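Local structure of pyruvate kinase (Toxoplasma gondii, 3GG8) at residues A94-E106 with F216-F229. The protein catalyses the last step of glycolysis, transferring the phosphoryl group of phosphoenolpyruvate to ADP to give pyruvate and ATP. Sequence-based numbering, arbitrary orientation.
Sequences ARLAILLDTKGPE and FGIPMGCNFIAASF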
ATOM      1  N   ALA C  94     -20.502 -37.699   5.991  1.00 40.01           N
ATOM      2  CA  ALA C  94     -20.840 -36.876   4.834  1.00 40.27           C
ATOM      3  C   ALA C  94     -22.253 -36.312   4.966  1.00 40.17           C
ATOM      4  O   ALA C  94     -23.197 -37.038   5.310  1.00 40.48           O
ATOM      5  CB  ALA C  94     -20.704 -37.669   3.559  1.00 40.46           C
ATOM      6  N   ARG C  95     -22.385 -35.012   4.725  1.00 39.63           N
ATOM      7  CA  ARG C  95     -23.667 -34.323   4.848  1.00 39.30           C
ATOM      8  C   ARG C  95     -23.997 -33.651   3.527  1.00 38.89           C
ATOM      9  O   ARG C  95     -24.108 -32.425   3.442  1.00 39.27           O
ATOM     10  CB  ARG C  95     -23.643 -33.313   5.987  1.00 38.85           C
ATOM     11  CG  ARG C  95     -23.399 -33.943   7.336  1.00 40.88           C
ATOM     12  CD  ARG C  95     -24.531 -34.893   7.703  1.00 43.82           C
ATOM     13  NE  ARG C  95     -24.405 -35.401   9.062  1.00 45.17           N
ATOM     14  CZ  ARG C  95     -24.677 -34.680  10.143  1.00 47.91           C
ATOM     15  NH1 ARG C  95     -25.074 -33.417  10.013  1.00 48.62           N
ATOM     16  NH2 ARG C  95     -24.540 -35.211  11.353  1.00 48.73           N
ATOM     17  N   LEU C  96     -24.137 -34.486   2.504  1.00 38.17           N
ATOM     18  CA  LEU C  96     -24.413 -34.068   1.144  1.00 37.43           C
ATOM     19  C   LEU C  96     -25.659 -33.198   1.096  1.00 37.09           C
ATOM     20  O   LEU C  96     -26.674 -33.519   1.719  1.00 36.72           O
ATOM     21  CB  LEU C  96     -24.654 -35.309   0.276  1.00 37.42           C
ATOM     22  CG  LEU C  96     -23.501 -36.269   0.014  1.00 36.31           C
ATOM     23  CD1 LEU C  96     -24.038 -37.556  -0.598  1.00 35.30           C
ATOM     24  CD2 LEU C  96     -22.483 -35.618  -0.916  1.00 35.85           C
ATOM     25  N   ALA C  97     -25.586 -32.094   0.360  1.00 35.92           N
ATOM     26  CA  ALA C  97     -26.783 -31.279   0.152  1.00 34.63           C
ATOM     27  C   ALA C  97     -27.486 -31.758  -1.102  1.00 33.87           C
ATOM     28  O   ALA C  97     -26.862 -32.324  -2.004  1.00 32.93           O
ATOM     29  CB  ALA C  97     -26.435 -29.806   0.048  1.00 34.47           C
ATOM     30  N   ILE C  98     -28.795 -31.537  -1.135  1.00 33.66           N
ATOM     31  CA  ILE C  98     -29.635 -31.890  -2.274  1.00 33.63           C
ATOM     32  C   ILE C  98     -30.193 -30.608  -2.904  1.00 33.54           C
ATOM     33  O   ILE C  98     -30.772 -29.767  -2.219  1.00 32.51           O
ATOM     34  CB  ILE C  98     -30.738 -32.886  -1.855  1.00 33.81           C
ATOM     35  CG1 ILE C  98     -30.091 -34.169  -1.298  1.00 34.54           C
ATOM     36  CG2 ILE C  98     -31.656 -33.216  -3.029  1.00 34.05           C
ATOM     37  CD1 ILE C  98     -31.083 -35.148  -0.680  1.00 33.15           C
ATOM     38  N   LEU C  99     -29.928 -30.451  -4.203  1.00 34.27           N
ATOM     39  CA  LEU C  99     -30.343 -29.300  -4.990  1.00 34.59           C
ATOM     40  C   LEU C  99     -31.392 -29.735  -6.032  1.00 34.83           C
ATOM     41  O   LEU C  99     -31.105 -30.608  -6.853  1.00 35.43           O
ATOM     42  CB  LEU C  99     -29.087 -28.687  -5.662  1.00 34.90           C
ATOM     43  CG  LEU C  99     -29.146 -27.449  -6.583  1.00 34.65           C
ATOM     44  CD1 LEU C  99     -28.055 -26.428  -6.245  1.00 33.32           C
ATOM     45  CD2 LEU C  99     -29.039 -27.815  -8.063  1.00 38.04           C
ATOM     46  N   LEU C 100     -32.607 -29.164  -5.974  1.00 34.58           N
ATOM     47  CA  LEU C 100     -33.608 -29.332  -7.040  1.00 34.27           C
ATOM     48  C   LEU C 100     -33.372 -28.281  -8.139  1.00 34.75           C
ATOM     49  O   LEU C 100     -33.372 -27.083  -7.863  1.00 34.84           O
ATOM     50  CB  LEU C 100     -35.020 -29.183  -6.468  1.00 34.33           C
ATOM     51  CG  LEU C 100     -36.273 -29.532  -7.281  1.00 34.36           C
ATOM     52  CD1 LEU C 100     -37.470 -29.567  -6.360  1.00 32.70           C
ATOM     53  CD2 LEU C 100     -36.547 -28.555  -8.424  1.00 32.16           C
ATOM     54  N   ASP C 101     -33.145 -28.727  -9.370  1.00 35.01           N
ATOM     55  CA  ASP C 101     -32.926 -27.817 -10.506  1.00 35.05           C
ATOM     56  C   ASP C 101     -34.172 -27.835 -11.397  1.00 34.82           C
ATOM     57  O   ASP C 101     -34.460 -28.833 -12.053  1.00 34.54           O
ATOM     58  CB  ASP C 101     -31.666 -28.221 -11.291  1.00 34.72           C
ATOM     59  CG  ASP C 101     -31.308 -27.230 -12.410  1.00 36.98           C
ATOM     60  OD1 ASP C 101     -32.233 -26.646 -13.035  1.00 38.96           O
ATOM     61  OD2 ASP C 101     -30.094 -27.043 -12.689  1.00 35.47           O
ATOM     62  N   THR C 102     -34.912 -26.730 -11.411  1.00 34.61           N
ATOM     63  CA  THR C 102     -36.219 -26.706 -12.066  1.00 34.38           C
ATOM     64  C   THR C 102     -36.106 -26.823 -13.605  1.00 34.83           C
ATOM     65  O   THR C 102     -35.058 -26.490 -14.210  1.00 34.44           O
ATOM     66  CB  THR C 102     -37.051 -25.455 -11.668  1.00 34.24           C
ATOM     67  OG1 THR C 102     -36.375 -24.284 -12.108  1.00 33.46           O
ATOM     68  CG2 THR C 102     -37.261 -25.365 -10.141  1.00 33.36           C
ATOM     69  N   LYS C 103     -37.173 -27.333 -14.223  1.00 34.07           N
ATOM     70  CA  LYS C 103     -37.273 -27.362 -15.676  1.00 34.21           C
ATOM     71  C   LYS C 103     -37.338 -25.934 -16.224  1.00 33.86           C
ATOM     72  O   LYS C 103     -36.505 -25.532 -17.049  1.00 32.76           O
ATOM     73  CB  LYS C 103     -38.508 -28.147 -16.105  1.00 34.85           C
ATOM     74  CG  LYS C 103     -38.656 -28.374 -17.600  1.00 35.96           C
ATOM     75  CD  LYS C 103     -39.978 -29.033 -17.851  1.00 39.64           C
ATOM     76  CE  LYS C 103     -40.273 -29.222 -19.321  1.00 43.19           C
ATOM     77  NZ  LYS C 103     -39.737 -30.536 -19.728  1.00 46.41           N
ATOM     78  N   GLY C 104     -38.325 -25.174 -15.755  1.00 33.20           N
ATOM     79  CA  GLY C 104     -38.516 -23.801 -16.223  1.00 33.64           C
ATOM     80  C   GLY C 104     -39.001 -23.689 -17.664  1.00 33.66           C
ATOM     81  O   GLY C 104     -39.308 -24.695 -18.300  1.00 33.27           O
ATOM     82  N   PRO C 105     -39.064 -22.453 -18.185  1.00 34.03           N
ATOM     83  CA  PRO C 105     -39.529 -22.150 -19.546  1.00 34.94           C
ATOM     84  C   PRO C 105     -38.663 -22.732 -20.654  1.00 35.44           C
ATOM     85  O   PRO C 105     -37.430 -22.782 -20.530  1.00 35.67           O
ATOM     86  CB  PRO C 105     -39.485 -20.610 -19.598  1.00 35.14           C
ATOM     87  CG  PRO C 105     -38.476 -20.233 -18.552  1.00 34.63           C
ATOM     88  CD  PRO C 105     -38.699 -21.226 -17.453  1.00 33.90           C
ATOM     89  N   GLU C 106     -39.329 -23.169 -21.722  1.00 35.80           N
ATOM     90  CA  GLU C 106     -38.691 -23.748 -22.906  1.00 36.48           C
ATOM     91  C   GLU C 106     -39.316 -23.216 -24.184  1.00 35.70           C
ATOM     92  O   GLU C 106     -40.528 -22.981 -24.243  1.00 35.23           O
ATOM     93  CB  GLU C 106     -38.858 -25.266 -22.919  1.00 37.00           C
ATOM     94  CG  GLU C 106     -37.862 -26.015 -22.071  1.00 41.51           C
ATOM     95  CD  GLU C 106     -37.949 -27.522 -22.271  1.00 47.35           C
ATOM     96  OE1 GLU C 106     -37.109 -28.230 -21.659  1.00 51.29           O
ATOM     97  OE2 GLU C 106     -38.841 -27.997 -23.028  1.00 47.78           O
ATOM     98  N   PHE C 216     -42.381 -31.684  -4.001  1.00 32.71           N
ATOM     99  CA  PHE C 216     -41.207 -32.508  -3.894  1.00 32.69           C
ATOM    100  C   PHE C 216     -40.130 -31.813  -3.049  1.00 33.17           C
ATOM    101  O   PHE C 216     -39.775 -32.314  -1.972  1.00 33.36           O
ATOM    102  CB  PHE C 216     -40.657 -32.894  -5.268  1.00 32.54           C
ATOM    103  CG  PHE C 216     -39.605 -33.981  -5.212  1.00 32.23           C
ATOM    104  CD1 PHE C 216     -39.951 -35.315  -5.462  1.00 30.90           C
ATOM    105  CD2 PHE C 216     -38.287 -33.672  -4.899  1.00 29.74           C
ATOM    106  CE1 PHE C 216     -38.988 -36.320  -5.405  1.00 30.94           C
ATOM    107  CE2 PHE C 216     -37.308 -34.665  -4.832  1.00 31.65           C
ATOM    108  CZ  PHE C 216     -37.660 -36.002  -5.088  1.00 30.36           C
ATOM    109  N   GLY C 217     -39.625 -30.673  -3.541  1.00 33.28           N
ATOM    110  CA  GLY C 217     -38.502 -29.943  -2.922  1.00 33.02           C
ATOM    111  C   GLY C 217     -38.608 -29.840  -1.402  1.00 32.92           C
ATOM    112  O   GLY C 217     -37.676 -30.203  -0.684  1.00 32.76           O
ATOM    113  N   ILE C 218     -39.761 -29.375  -0.920  1.00 32.52           N
ATOM    114  CA  ILE C 218     -40.004 -29.223   0.523  1.00 31.98           C
ATOM    115  C   ILE C 218     -40.039 -30.560   1.306  1.00 32.39           C
ATOM    116  O   ILE C 218     -39.208 -30.738   2.198  1.00 31.75           O
ATOM    117  CB  ILE C 218     -41.267 -28.334   0.833  1.00 31.73           C
ATOM    118  CG1 ILE C 218     -40.996 -26.857   0.474  1.00 31.86           C
ATOM    119  CG2 ILE C 218     -41.724 -28.499   2.306  1.00 31.01           C
ATOM    120  CD1 ILE C 218     -42.164 -25.868   0.830  1.00 30.94           C
ATOM    121  N   PRO C 219     -40.990 -31.492   0.981  1.00 32.52           N
ATOM    122  CA  PRO C 219     -41.090 -32.705   1.819  1.00 33.06           C
ATOM    123  C   PRO C 219     -39.976 -33.729   1.630  1.00 33.40           C
ATOM    124  O   PRO C 219     -39.818 -34.594   2.495  1.00 33.58           O
ATOM    125  CB  PRO C 219     -42.432 -33.320   1.406  1.00 32.84           C
ATOM    126  CG  PRO C 219     -42.618 -32.893  -0.005  1.00 33.14           C
ATOM    127  CD  PRO C 219     -41.998 -31.504  -0.094  1.00 32.50           C
ATOM    128  N   MET C 220     -39.230 -33.641   0.522  1.00 33.77           N
ATOM    129  CA  MET C 220     -38.156 -34.600   0.227  1.00 34.26           C
ATOM    130  C   MET C 220     -36.797 -34.178   0.775  1.00 34.46           C
ATOM    131  O   MET C 220     -35.795 -34.861   0.531  1.00 34.56           O
ATOM    132  CB  MET C 220     -38.050 -34.889  -1.285  1.00 34.00           C
ATOM    133  CG  MET C 220     -39.189 -35.775  -1.835  1.00 35.45           C
ATOM    134  SD  MET C 220     -39.212 -37.484  -1.238  1.00 36.03           S
ATOM    135  CE  MET C 220     -37.513 -37.929  -1.489  1.00 36.99           C
ATOM    136  N   GLY C 221     -36.760 -33.048   1.485  1.00 34.33           N
ATOM    137  CA  GLY C 221     -35.540 -32.572   2.105  1.00 34.53           C
ATOM    138  C   GLY C 221     -34.526 -31.941   1.161  1.00 34.80           C
ATOM    139  O   GLY C 221     -33.316 -32.025   1.399  1.00 34.78           O
ATOM    140  N   CYS C 222     -34.993 -31.305   0.093  1.00 34.69           N
ATOM    141  CA  CYS C 222     -34.059 -30.557  -0.754  1.00 34.79           C
ATOM    142  C   CYS C 222     -33.607 -29.310   0.019  1.00 34.67           C
ATOM    143  O   CYS C 222     -34.410 -28.688   0.720  1.00 33.78           O
ATOM    144  CB  CYS C 222     -34.708 -30.176  -2.075  1.00 35.29           C
ATOM    145  SG  CYS C 222     -35.158 -31.602  -3.069  1.00 35.91           S
ATOM    146  N   ASN C 223     -32.317 -28.990  -0.072  1.00 34.14           N
ATOM    147  CA  ASN C 223     -31.760 -27.857   0.666  1.00 34.63           C
ATOM    148  C   ASN C 223     -31.661 -26.608  -0.192  1.00 34.36           C
ATOM    149  O   ASN C 223     -31.631 -25.497   0.330  1.00 34.51           O
ATOM    150  CB  ASN C 223     -30.387 -28.197   1.268  1.00 34.23           C
ATOM    151  CG  ASN C 223     -30.363 -29.566   1.914  1.00 36.14           C
ATOM    152  OD1 ASN C 223     -29.821 -30.520   1.349  1.00 35.52           O
ATOM    153  ND2 ASN C 223     -30.976 -29.678   3.094  1.00 34.65           N
ATOM    154  N   PHE C 224     -31.597 -26.803  -1.507  1.00 34.48           N
ATOM    155  CA  PHE C 224     -31.530 -25.706  -2.447  1.00 33.95           C
ATOM    156  C   PHE C 224     -32.526 -25.904  -3.577  1.00 33.69           C
ATOM    157  O   PHE C 224     -32.806 -27.038  -3.979  1.00 34.44           O
ATOM    158  CB  PHE C 224     -30.137 -25.613  -3.091  1.00 33.63           C
ATOM    159  CG  PHE C 224     -29.016 -25.282  -2.142  1.00 33.89           C
ATOM    160  CD1 PHE C 224     -28.632 -23.947  -1.929  1.00 33.83           C
ATOM    161  CD2 PHE C 224     -28.286 -26.298  -1.520  1.00 34.74           C
ATOM    162  CE1 PHE C 224     -27.563 -23.620  -1.078  1.00 32.22           C
ATOM    163  CE2 PHE C 224     -27.218 -25.986  -0.659  1.00 34.15           C
ATOM    164  CZ  PHE C 224     -26.855 -24.640  -0.445  1.00 33.07           C
ATOM    165  N   ILE C 225     -33.034 -24.789  -4.103  1.00 33.07           N
ATOM    166  CA  ILE C 225     -33.673 -24.766  -5.412  1.00 32.49           C
ATOM    167  C   ILE C 225     -32.759 -23.990  -6.369  1.00 31.97           C
ATOM    168  O   ILE C 225     -32.375 -22.855  -6.097  1.00 31.98           O
ATOM    169  CB  ILE C 225     -35.074 -24.099  -5.393  1.00 32.12           C
ATOM    170  CG1 ILE C 225     -35.981 -24.653  -4.274  1.00 32.51           C
ATOM    171  CG2 ILE C 225     -35.747 -24.182  -6.768  1.00 32.09           C
ATOM    172  CD1 ILE C 225     -36.457 -26.105  -4.417  1.00 32.27           C
ATOM    173  N   ALA C 226     -32.385 -24.621  -7.470  1.00 31.67           N
ATOM    174  CA  ALA C 226     -31.734 -23.914  -8.559  1.00 32.46           C
ATOM    175  C   ALA C 226     -32.826 -23.662  -9.582  1.00 32.46           C
ATOM    176  O   ALA C 226     -33.457 -24.601 -10.044  1.00 33.09           O
ATOM    177  CB  ALA C 226     -30.598 -24.740  -9.162  1.00 32.40           C
ATOM    178  N   ALA C 227     -33.084 -22.393  -9.896  1.00 32.27           N
ATOM    179  CA  ALA C 227     -34.221 -22.038 -10.733  1.00 31.54           C
ATOM    180  C   ALA C 227     -33.697 -21.690 -12.123  1.00 31.85           C
ATOM    181  O   ALA C 227     -32.972 -20.722 -12.296  1.00 31.06           O
ATOM    182  CB  ALA C 227     -34.969 -20.870 -10.128  1.00 30.98           C
ATOM    183  N   SER C 228     -34.068 -22.486 -13.117  1.00 31.96           N
ATOM    184  CA  SER C 228     -33.563 -22.249 -14.465  1.00 32.34           C
ATOM    185  C   SER C 228     -34.067 -20.931 -15.044  1.00 32.61           C
ATOM    186  O   SER C 228     -35.177 -20.491 -14.725  1.00 32.34           O
ATOM    187  CB  SER C 228     -33.909 -23.432 -15.373  1.00 31.90           C
ATOM    188  OG  SER C 228     -33.196 -24.569 -14.931  1.00 31.48           O
ATOM    189  N   PHE C 229     -33.223 -20.286 -15.857  1.00 33.15           N
ATOM    190  CA  PHE C 229     -33.630 -19.139 -16.675  1.00 33.79           C
ATOM    191  C   PHE C 229     -34.228 -17.967 -15.883  1.00 34.13           C
ATOM    192  O   PHE C 229     -35.298 -17.452 -16.234  1.00 34.72           O
ATOM    193  CB  PHE C 229     -34.626 -19.605 -17.759  1.00 33.98           C
ATOM    194  CG  PHE C 229     -34.513 -18.852 -19.059  1.00 34.55           C
ATOM    195  CD1 PHE C 229     -33.509 -19.154 -19.969  1.00 34.75           C
ATOM    196  CD2 PHE C 229     -35.425 -17.860 -19.384  1.00 35.54           C
ATOM    197  CE1 PHE C 229     -33.408 -18.463 -21.185  1.00 34.59           C
ATOM    198  CE2 PHE C 229     -35.323 -17.168 -20.596  1.00 34.68           C
ATOM    199  CZ  PHE C 229     -34.319 -17.472 -21.488  1.00 32.83           C
TER
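Leu-99 beside Phe-224, Leu-100 beside Ile-225 and Asp-101 beside Ala-226 register the third and fourth strands of the closed eight-stranded parallel barrel, 97-101 and 224-227, whose directions differ by 29°. The backbone ladder runs from Phe-224 N to Ile-98 O (3.2 Å), then Leu-100 N to Phe-224 O, Ala-226 N to Leu-100 O and Thr-102 N to Ala-226 O. Further bonds extend it at both ends. At the N-terminal end, Asn-223 OD1 takes the amide of Ile-98 in its carbonyl plane, 2.9 Å from Ile-98 N and nearly straight at 169°. Asn-223 also adds its own N-H to Ile-98 O, with Asn-223 N 2.8 Å from that oxygen, so the one residue Ile-98 is held through both its N-H and its C=O. At the C-terminal end, Thr-102 and Ser-228 grip each other twice: Ser-228 OG gives its proton to Thr-102 O (2.8 Å), while Ser-228 N donates to Thr-102 OG1 (3.1 Å), which is tucked between the backbone N and the carbonyl carbon. A cluster of polar and charged groups gathers here: Lys-255 reaches both Asp-101 OD2 and Ser-228 OG, and Arg-66 also pairs with that carboxylate oxygen.

Toward the barrel interior, Leu-99 straddles its neighbours, CD1 on Phe-224 CB and CD2 3.6 Å from Ala-226 CB; the Phe-224 ring meets Ala-97 CB at its edge. On the other face, Leu-100 extends with CG anti to the backbone N (chi1 -170°), pressing CD1 to within 3.6 Å of Gly-217 CA of helix 207-217, while its CB meets Ile-225 CD1. Neighbouring parallel strands three and four of a closed eight-stranded barrel, with Leu-100 packed outward on helix 207-217, belong to the (βα)8 TIM barrel of pyruvate kinase.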